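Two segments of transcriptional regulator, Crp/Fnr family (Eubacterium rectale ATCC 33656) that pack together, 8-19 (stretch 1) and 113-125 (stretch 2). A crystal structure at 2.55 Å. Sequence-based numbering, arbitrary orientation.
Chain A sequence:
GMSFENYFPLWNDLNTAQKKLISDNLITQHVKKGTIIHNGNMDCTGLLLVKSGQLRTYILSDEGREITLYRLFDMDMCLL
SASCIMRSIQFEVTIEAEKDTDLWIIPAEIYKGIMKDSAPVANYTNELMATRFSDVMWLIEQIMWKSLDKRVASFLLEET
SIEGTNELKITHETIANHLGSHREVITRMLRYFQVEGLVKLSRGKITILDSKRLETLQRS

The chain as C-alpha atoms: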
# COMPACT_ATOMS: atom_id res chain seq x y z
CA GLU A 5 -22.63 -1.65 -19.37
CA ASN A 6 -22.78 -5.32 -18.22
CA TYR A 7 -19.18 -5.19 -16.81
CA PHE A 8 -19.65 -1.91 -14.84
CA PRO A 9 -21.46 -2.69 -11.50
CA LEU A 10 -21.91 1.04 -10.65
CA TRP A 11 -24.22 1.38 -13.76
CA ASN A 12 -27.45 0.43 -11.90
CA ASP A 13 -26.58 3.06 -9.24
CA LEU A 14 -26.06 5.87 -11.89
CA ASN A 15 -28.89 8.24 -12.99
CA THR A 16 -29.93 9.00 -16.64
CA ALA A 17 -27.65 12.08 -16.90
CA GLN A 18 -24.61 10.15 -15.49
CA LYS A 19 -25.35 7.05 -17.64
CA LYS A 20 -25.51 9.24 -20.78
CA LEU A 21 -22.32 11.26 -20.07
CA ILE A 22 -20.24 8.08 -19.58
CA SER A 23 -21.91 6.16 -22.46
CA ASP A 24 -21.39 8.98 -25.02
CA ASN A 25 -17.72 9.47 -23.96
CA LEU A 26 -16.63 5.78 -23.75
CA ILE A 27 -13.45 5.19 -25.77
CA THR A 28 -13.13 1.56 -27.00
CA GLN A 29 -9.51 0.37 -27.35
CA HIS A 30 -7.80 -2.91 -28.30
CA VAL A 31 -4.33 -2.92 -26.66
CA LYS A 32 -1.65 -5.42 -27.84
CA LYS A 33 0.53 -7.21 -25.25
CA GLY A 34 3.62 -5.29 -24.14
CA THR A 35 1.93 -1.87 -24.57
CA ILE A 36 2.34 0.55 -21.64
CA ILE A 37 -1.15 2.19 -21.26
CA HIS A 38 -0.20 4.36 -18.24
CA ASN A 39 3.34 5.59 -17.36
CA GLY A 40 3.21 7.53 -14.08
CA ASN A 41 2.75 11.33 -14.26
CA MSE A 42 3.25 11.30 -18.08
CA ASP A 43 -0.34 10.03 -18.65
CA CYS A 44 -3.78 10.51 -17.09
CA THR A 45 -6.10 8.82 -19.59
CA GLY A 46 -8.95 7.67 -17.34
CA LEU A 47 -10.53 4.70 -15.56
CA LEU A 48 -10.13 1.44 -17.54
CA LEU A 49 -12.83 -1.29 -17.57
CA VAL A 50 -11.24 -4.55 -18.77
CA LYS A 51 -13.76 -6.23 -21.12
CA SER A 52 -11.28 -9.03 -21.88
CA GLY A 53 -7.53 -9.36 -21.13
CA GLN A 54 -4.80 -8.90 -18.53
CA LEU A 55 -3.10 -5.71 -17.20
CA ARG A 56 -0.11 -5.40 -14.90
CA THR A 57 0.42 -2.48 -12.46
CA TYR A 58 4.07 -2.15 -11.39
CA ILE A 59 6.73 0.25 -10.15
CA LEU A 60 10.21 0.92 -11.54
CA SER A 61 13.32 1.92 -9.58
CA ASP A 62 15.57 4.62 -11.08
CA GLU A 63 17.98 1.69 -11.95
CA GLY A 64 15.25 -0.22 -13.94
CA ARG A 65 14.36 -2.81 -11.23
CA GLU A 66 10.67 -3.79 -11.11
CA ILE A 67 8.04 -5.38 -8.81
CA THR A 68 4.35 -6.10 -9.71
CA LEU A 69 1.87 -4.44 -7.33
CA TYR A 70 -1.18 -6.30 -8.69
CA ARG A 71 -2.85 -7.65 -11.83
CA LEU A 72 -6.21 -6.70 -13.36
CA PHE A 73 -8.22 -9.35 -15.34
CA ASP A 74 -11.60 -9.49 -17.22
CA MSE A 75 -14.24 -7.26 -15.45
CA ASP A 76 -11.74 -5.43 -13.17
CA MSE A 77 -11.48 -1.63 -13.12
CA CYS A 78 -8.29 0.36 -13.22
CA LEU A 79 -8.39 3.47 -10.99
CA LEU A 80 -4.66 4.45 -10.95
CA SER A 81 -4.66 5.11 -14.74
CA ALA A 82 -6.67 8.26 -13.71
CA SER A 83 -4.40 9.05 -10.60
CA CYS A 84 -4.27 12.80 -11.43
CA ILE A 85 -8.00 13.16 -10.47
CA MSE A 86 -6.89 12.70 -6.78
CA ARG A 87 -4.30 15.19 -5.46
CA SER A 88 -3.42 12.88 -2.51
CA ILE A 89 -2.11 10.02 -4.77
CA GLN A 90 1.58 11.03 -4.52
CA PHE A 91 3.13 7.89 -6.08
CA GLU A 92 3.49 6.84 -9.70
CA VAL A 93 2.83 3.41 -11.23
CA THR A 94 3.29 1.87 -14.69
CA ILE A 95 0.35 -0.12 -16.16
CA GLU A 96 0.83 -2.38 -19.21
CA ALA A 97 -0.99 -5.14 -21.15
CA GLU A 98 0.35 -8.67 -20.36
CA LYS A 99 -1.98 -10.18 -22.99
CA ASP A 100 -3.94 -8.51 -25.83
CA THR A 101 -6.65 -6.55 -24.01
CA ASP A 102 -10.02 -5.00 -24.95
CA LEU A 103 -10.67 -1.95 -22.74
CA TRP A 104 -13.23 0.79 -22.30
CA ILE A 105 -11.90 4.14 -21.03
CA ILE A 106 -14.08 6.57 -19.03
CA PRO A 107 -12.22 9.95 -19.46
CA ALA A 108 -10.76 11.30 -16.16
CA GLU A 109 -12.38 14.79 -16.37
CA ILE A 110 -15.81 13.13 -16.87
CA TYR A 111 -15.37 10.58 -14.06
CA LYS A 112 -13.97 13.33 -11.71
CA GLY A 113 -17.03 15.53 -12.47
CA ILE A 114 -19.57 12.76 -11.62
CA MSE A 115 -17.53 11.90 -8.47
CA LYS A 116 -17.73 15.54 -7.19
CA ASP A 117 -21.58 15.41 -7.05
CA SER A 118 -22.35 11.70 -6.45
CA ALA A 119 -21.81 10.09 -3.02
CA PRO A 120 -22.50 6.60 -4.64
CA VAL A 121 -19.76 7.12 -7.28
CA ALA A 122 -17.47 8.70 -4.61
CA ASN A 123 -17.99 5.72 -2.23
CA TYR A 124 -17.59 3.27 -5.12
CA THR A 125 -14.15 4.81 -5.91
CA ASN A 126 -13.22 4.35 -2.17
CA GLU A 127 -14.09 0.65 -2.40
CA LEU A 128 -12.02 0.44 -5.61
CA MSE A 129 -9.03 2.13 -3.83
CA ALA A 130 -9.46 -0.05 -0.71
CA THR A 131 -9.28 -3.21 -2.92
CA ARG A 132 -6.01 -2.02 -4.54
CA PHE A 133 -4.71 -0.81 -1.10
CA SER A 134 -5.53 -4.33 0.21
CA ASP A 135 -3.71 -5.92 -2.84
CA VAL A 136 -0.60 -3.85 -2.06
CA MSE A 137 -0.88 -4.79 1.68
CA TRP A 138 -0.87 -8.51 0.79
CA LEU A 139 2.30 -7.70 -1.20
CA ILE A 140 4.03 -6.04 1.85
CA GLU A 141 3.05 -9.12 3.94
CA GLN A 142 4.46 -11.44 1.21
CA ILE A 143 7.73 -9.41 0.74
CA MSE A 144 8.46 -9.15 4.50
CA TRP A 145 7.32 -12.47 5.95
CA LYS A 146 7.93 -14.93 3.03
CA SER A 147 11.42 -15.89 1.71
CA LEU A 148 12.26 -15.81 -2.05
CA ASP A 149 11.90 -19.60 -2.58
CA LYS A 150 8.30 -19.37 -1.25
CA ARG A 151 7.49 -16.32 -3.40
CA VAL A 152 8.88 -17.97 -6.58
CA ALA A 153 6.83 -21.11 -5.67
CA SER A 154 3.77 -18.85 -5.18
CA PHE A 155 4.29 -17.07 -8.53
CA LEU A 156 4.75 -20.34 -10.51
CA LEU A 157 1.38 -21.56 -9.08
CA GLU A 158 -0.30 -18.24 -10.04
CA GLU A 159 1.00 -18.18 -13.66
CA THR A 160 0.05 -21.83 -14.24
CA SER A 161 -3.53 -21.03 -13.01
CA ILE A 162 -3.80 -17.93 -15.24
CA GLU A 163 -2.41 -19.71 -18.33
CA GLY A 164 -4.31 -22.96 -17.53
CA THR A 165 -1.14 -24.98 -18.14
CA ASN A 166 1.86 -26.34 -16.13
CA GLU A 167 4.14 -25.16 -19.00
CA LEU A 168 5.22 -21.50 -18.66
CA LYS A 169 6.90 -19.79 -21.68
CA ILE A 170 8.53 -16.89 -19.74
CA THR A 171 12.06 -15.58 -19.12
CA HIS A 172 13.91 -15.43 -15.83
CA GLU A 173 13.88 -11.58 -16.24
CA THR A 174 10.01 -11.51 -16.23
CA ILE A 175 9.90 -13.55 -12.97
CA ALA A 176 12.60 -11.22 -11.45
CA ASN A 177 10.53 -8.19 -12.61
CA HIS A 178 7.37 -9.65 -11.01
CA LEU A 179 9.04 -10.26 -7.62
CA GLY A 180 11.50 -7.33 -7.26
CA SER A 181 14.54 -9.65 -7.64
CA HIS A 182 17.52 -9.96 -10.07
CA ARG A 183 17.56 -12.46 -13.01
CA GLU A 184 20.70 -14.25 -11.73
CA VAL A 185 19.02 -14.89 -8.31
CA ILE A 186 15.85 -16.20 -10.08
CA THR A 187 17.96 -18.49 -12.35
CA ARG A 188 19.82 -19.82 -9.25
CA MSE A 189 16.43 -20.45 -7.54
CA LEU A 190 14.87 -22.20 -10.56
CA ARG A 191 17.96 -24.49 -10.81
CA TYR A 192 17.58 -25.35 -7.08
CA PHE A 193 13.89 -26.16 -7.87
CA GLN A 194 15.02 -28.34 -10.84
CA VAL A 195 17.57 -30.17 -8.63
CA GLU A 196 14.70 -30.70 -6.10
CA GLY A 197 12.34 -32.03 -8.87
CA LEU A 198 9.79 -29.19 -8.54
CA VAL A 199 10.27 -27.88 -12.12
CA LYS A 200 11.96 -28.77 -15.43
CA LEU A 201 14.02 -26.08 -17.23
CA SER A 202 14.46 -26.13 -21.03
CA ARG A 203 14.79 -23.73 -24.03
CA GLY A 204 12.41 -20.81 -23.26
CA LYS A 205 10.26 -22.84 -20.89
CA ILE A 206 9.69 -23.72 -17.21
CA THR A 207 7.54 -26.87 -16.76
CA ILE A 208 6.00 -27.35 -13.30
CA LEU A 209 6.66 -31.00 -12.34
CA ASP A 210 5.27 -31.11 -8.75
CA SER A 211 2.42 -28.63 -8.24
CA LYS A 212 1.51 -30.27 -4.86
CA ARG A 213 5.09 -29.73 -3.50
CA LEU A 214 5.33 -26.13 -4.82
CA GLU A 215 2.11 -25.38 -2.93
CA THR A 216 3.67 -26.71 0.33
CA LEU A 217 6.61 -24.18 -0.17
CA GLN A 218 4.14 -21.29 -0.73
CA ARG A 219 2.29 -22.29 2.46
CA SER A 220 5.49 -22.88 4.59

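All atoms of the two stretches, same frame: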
# COMPACT_ATOMS: atom_id res chain seq x y z
N PHE A 8 -19.78 -3.08 -15.72
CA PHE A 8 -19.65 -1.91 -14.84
C PHE A 8 -20.77 -2.02 -13.79
O PHE A 8 -21.94 -1.71 -14.09
CB PHE A 8 -19.77 -0.66 -15.73
CG PHE A 8 -19.53 0.65 -15.03
CD1 PHE A 8 -18.31 0.91 -14.39
CD2 PHE A 8 -20.48 1.67 -15.08
CE1 PHE A 8 -18.08 2.14 -13.76
CE2 PHE A 8 -20.25 2.91 -14.47
CZ PHE A 8 -19.04 3.15 -13.81
N PRO A 9 -20.44 -2.48 -12.55
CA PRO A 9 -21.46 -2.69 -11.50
C PRO A 9 -22.09 -1.41 -10.91
O PRO A 9 -23.19 -1.48 -10.34
CB PRO A 9 -20.70 -3.48 -10.42
CG PRO A 9 -19.32 -3.03 -10.55
CD PRO A 9 -19.09 -2.75 -12.02
N LEU A 10 -21.40 -0.28 -11.06
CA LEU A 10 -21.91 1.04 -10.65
C LEU A 10 -23.05 1.56 -11.56
O LEU A 10 -23.78 2.47 -11.15
CB LEU A 10 -20.74 2.03 -10.66
CG LEU A 10 -20.90 3.48 -10.20
CD1 LEU A 10 -21.40 3.56 -8.75
CD2 LEU A 10 -19.54 4.17 -10.37
N TRP A 11 -23.20 0.99 -12.76
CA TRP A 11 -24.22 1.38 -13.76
C TRP A 11 -25.66 1.46 -13.25
O TRP A 11 -26.37 2.41 -13.58
CB TRP A 11 -24.18 0.42 -14.97
CG TRP A 11 -25.04 0.86 -16.12
CD1 TRP A 11 -26.33 0.47 -16.39
CD2 TRP A 11 -24.68 1.80 -17.14
NE1 TRP A 11 -26.78 1.09 -17.53
CE2 TRP A 11 -25.80 1.91 -18.01
CE3 TRP A 11 -23.52 2.55 -17.41
CZ2 TRP A 11 -25.79 2.75 -19.14
CZ3 TRP A 11 -23.51 3.39 -18.53
CH2 TRP A 11 -24.64 3.48 -19.39
N ASN A 12 -26.08 0.46 -12.48
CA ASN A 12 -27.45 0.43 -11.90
C ASN A 12 -27.66 1.53 -10.86
O ASN A 12 -28.78 1.97 -10.66
CB ASN A 12 -27.76 -0.93 -11.28
CG ASN A 12 -27.82 -2.03 -12.30
OD1 ASN A 12 -26.93 -2.88 -12.37
ND2 ASN A 12 -28.84 -1.99 -13.15
N ASP A 13 -26.57 1.96 -10.22
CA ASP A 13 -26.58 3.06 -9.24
C ASP A 13 -26.55 4.46 -9.91
O ASP A 13 -26.95 5.44 -9.26
CB ASP A 13 -25.42 2.91 -8.24
CG ASP A 13 -25.49 1.59 -7.45
OD1 ASP A 13 -26.57 1.26 -6.90
OD2 ASP A 13 -24.44 0.89 -7.35
N LEU A 14 -26.10 4.57 -11.17
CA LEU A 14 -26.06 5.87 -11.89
C LEU A 14 -27.45 6.32 -12.36
O LEU A 14 -28.31 5.49 -12.64
CB LEU A 14 -25.15 5.80 -13.12
CG LEU A 14 -23.65 5.52 -12.95
CD1 LEU A 14 -23.00 5.51 -14.32
CD2 LEU A 14 -22.97 6.53 -12.04
N ASN A 15 -27.64 7.64 -12.46
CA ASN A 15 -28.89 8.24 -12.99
C ASN A 15 -28.82 8.35 -14.53
O ASN A 15 -27.80 7.98 -15.11
CB ASN A 15 -29.25 9.57 -12.30
CG ASN A 15 -28.18 10.67 -12.46
OD1 ASN A 15 -27.49 10.77 -13.47
ND2 ASN A 15 -28.08 11.52 -11.46
N THR A 16 -29.89 8.82 -15.17
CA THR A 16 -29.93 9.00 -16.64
C THR A 16 -28.81 9.91 -17.15
O THR A 16 -28.08 9.53 -18.07
CB THR A 16 -31.30 9.57 -17.11
OG1 THR A 16 -32.34 8.65 -16.76
CG2 THR A 16 -31.33 9.80 -18.62
N ALA A 17 -28.68 11.09 -16.53
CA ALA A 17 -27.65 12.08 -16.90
C ALA A 17 -26.22 11.52 -16.80
O ALA A 17 -25.42 11.72 -17.71
CB ALA A 17 -27.79 13.36 -16.05
N GLN A 18 -25.93 10.81 -15.71
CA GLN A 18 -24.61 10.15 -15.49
C GLN A 18 -24.36 9.00 -16.47
O GLN A 18 -23.25 8.87 -17.00
CB GLN A 18 -24.50 9.63 -14.06
CG GLN A 18 -24.40 10.74 -13.01
CD GLN A 18 -24.73 10.28 -11.60
OE1 GLN A 18 -25.38 9.25 -11.39
NE2 GLN A 18 -24.30 11.06 -10.62
N LYS A 19 -25.39 8.16 -16.67
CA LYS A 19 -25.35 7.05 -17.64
C LYS A 19 -25.07 7.54 -19.06
O LYS A 19 -24.31 6.91 -19.79
CB LYS A 19 -26.68 6.26 -17.66
CG LYS A 19 -26.88 5.25 -16.54
CD LYS A 19 -28.30 4.70 -16.58
CE LYS A 19 -28.53 3.60 -15.56
NZ LYS A 19 -29.95 3.17 -15.52
N GLY A 113 -15.82 14.69 -12.52
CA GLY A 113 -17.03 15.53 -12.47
C GLY A 113 -18.22 14.85 -11.80
O GLY A 113 -18.85 15.44 -10.94
N ILE A 114 -18.50 13.60 -12.20
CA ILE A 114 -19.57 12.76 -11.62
C ILE A 114 -19.29 12.46 -10.13
O ILE A 114 -20.20 12.45 -9.30
CB ILE A 114 -19.72 11.41 -12.41
CG1 ILE A 114 -20.27 11.66 -13.82
CG2 ILE A 114 -20.67 10.43 -11.69
CD1 ILE A 114 -20.33 10.43 -14.71
N MSE A 115 -18.02 12.23 -9.83
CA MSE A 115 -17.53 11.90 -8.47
C MSE A 115 -17.71 13.08 -7.48
O MSE A 115 -17.98 12.85 -6.29
CB MSE A 115 -16.05 11.51 -8.58
CG MSE A 115 -15.51 10.61 -7.52
SE MSE A 115 -13.57 10.34 -7.75
CE MSE A 115 -13.34 10.53 -9.45
N LYS A 116 -17.56 14.31 -7.98
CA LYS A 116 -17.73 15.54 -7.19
C LYS A 116 -19.14 15.66 -6.62
O LYS A 116 -19.30 16.04 -5.47
CB LYS A 116 -17.38 16.77 -8.07
CG LYS A 116 -17.51 18.17 -7.44
CD LYS A 116 -17.19 19.25 -8.50
CE LYS A 116 -17.36 20.68 -8.00
NZ LYS A 116 -18.76 21.01 -7.62
N ASP A 117 -20.15 15.31 -7.42
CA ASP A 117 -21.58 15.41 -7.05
C ASP A 117 -22.26 14.16 -6.53
O ASP A 117 -23.29 14.28 -5.86
CB ASP A 117 -22.41 15.89 -8.26
CG ASP A 117 -22.02 17.27 -8.75
OD1 ASP A 117 -21.41 18.06 -8.00
OD2 ASP A 117 -22.36 17.58 -9.91
N SER A 118 -21.74 12.98 -6.85
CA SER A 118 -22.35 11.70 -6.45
C SER A 118 -21.62 11.00 -5.29
O SER A 118 -20.45 10.61 -5.43
CB SER A 118 -22.40 10.76 -7.66
OG SER A 118 -23.00 9.51 -7.37
N ALA A 119 -22.30 10.87 -4.15
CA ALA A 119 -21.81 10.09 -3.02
C ALA A 119 -21.63 8.61 -3.43
O ALA A 119 -20.60 8.03 -3.09
CB ALA A 119 -22.73 10.22 -1.80
N PRO A 120 -22.64 7.99 -4.12
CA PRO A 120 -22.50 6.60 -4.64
C PRO A 120 -21.25 6.33 -5.48
O PRO A 120 -20.59 5.31 -5.25
CB PRO A 120 -23.76 6.43 -5.49
CG PRO A 120 -24.75 7.29 -4.85
CD PRO A 120 -24.01 8.49 -4.35
N VAL A 121 -20.96 7.22 -6.44
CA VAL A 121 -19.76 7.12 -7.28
C VAL A 121 -18.49 7.41 -6.45
O VAL A 121 -17.45 6.77 -6.67
CB VAL A 121 -19.84 8.04 -8.56
CG1 VAL A 121 -18.54 8.03 -9.35
CG2 VAL A 121 -20.99 7.61 -9.46
N ALA A 122 -18.58 8.37 -5.53
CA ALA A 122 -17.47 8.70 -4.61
C ALA A 122 -17.12 7.50 -3.71
O ALA A 122 -15.95 7.14 -3.60
CB ALA A 122 -17.82 9.89 -3.76
N ASN A 123 -18.14 6.92 -3.08
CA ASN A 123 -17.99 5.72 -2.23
C ASN A 123 -17.55 4.50 -3.03
O ASN A 123 -16.81 3.67 -2.52
CB ASN A 123 -19.27 5.39 -1.44
CG ASN A 123 -19.51 6.35 -0.26
OD1 ASN A 123 -19.20 7.53 -0.33
ND2 ASN A 123 -20.08 5.82 0.81
N TYR A 124 -18.02 4.37 -4.27
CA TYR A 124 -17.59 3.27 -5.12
C TYR A 124 -16.06 3.37 -5.41
O TYR A 124 -15.37 2.35 -5.39
CB TYR A 124 -18.41 3.20 -6.42
CG TYR A 124 -18.01 2.01 -7.25
CD1 TYR A 124 -18.49 0.72 -6.94
CD2 TYR A 124 -17.11 2.15 -8.32
CE1 TYR A 124 -18.10 -0.39 -7.69
CE2 TYR A 124 -16.71 1.05 -9.07
CZ TYR A 124 -17.21 -0.22 -8.75
OH TYR A 124 -16.82 -1.30 -9.49
N THR A 125 -15.58 4.58 -5.67
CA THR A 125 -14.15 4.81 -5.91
C THR A 125 -13.31 4.49 -4.66
O THR A 125 -12.18 4.00 -4.80
CB THR A 125 -13.88 6.24 -6.43
OG1 THR A 125 -14.73 6.50 -7.56
CG2 THR A 125 -12.44 6.40 -6.86
O HOH W 1 -25.47 9.01 -8.70

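No direct hydrogen bond crosses between these two stretches; apolar packing and one bridging water hold them together, burying 445 Å² summed over both sides. The first rule of the contact is therefore shape, with several polar groups, such as those of N15, Q18 and S118, also bonded within their own stretch.

F8 lies buried but stays outside contact range, and its backbone O accepts from W11 N at 3.3 Å, helping to turn the chain. P9 follows, laying its ring beside the phenol end of Y124: P9 CG is 3.2 Å from Y124 OH and 3.9 Å from Y124 CZ. A compact, rigid ring suits this exposed position, where its CG packs against the end of the phenol, next to both CZ and the hydroxyl oxygen.

L10 is the centre of the apolar patch. Its CA-to-CB bond points toward stretch 2, and L10 CB sits over one face of the Y124 ring, 4.3 Å from the centroid and only 7° off the normal, a CH-pi contact. With chi1 t and chi2 p, the branched end carries L10 CD2 to 3.8 Å from both V121 CG2 and Y124 CD2, while L10 CD1 lies 4.0 Å from P120 O. Y124, itself in the t rotamer, thus offers a broad flat surface to a leucine that packs over it.

W11 and N12 are out of reach of the other stretch. The CA-to-CB bond of L14 points sideways to stretch 2, yet the end of the side chain comes nearer, placing L14 CD2 3.4 Å from V121 CG2. V121 therefore receives two leucines on the same methyl, a snug fit for a short beta-branched side chain on a helix.

N15 does not touch stretch 2 but prepares the residue that does. It caps the helix beginning at T16: Q18 N donates to N15 OD1 at 2.7 Å, and N15 N returns a bond to Q18 OE1 at 3.0 Å. This reciprocal pair helps hold the Q18 side chain in place.

Q18 then points toward stretch 2, its amide reaching across I114 and S118, with Q18 NE2 3.8 Å from I114 CG2 and 3.5 Å from S118 CB. I114 supplies buried hydrocarbon beneath the polar end. Water 1 completes the join, donating to Q18 OE1 at 2.7 Å and hydrogen-bonding S118 OG at 2.8 Å. S118 is a cap as well, its OG accepting from V121 N at 3.2 Å. The water thus links a side chain held by one helix cap to the capping serine of another, a small polar counterpart to the leucine cluster.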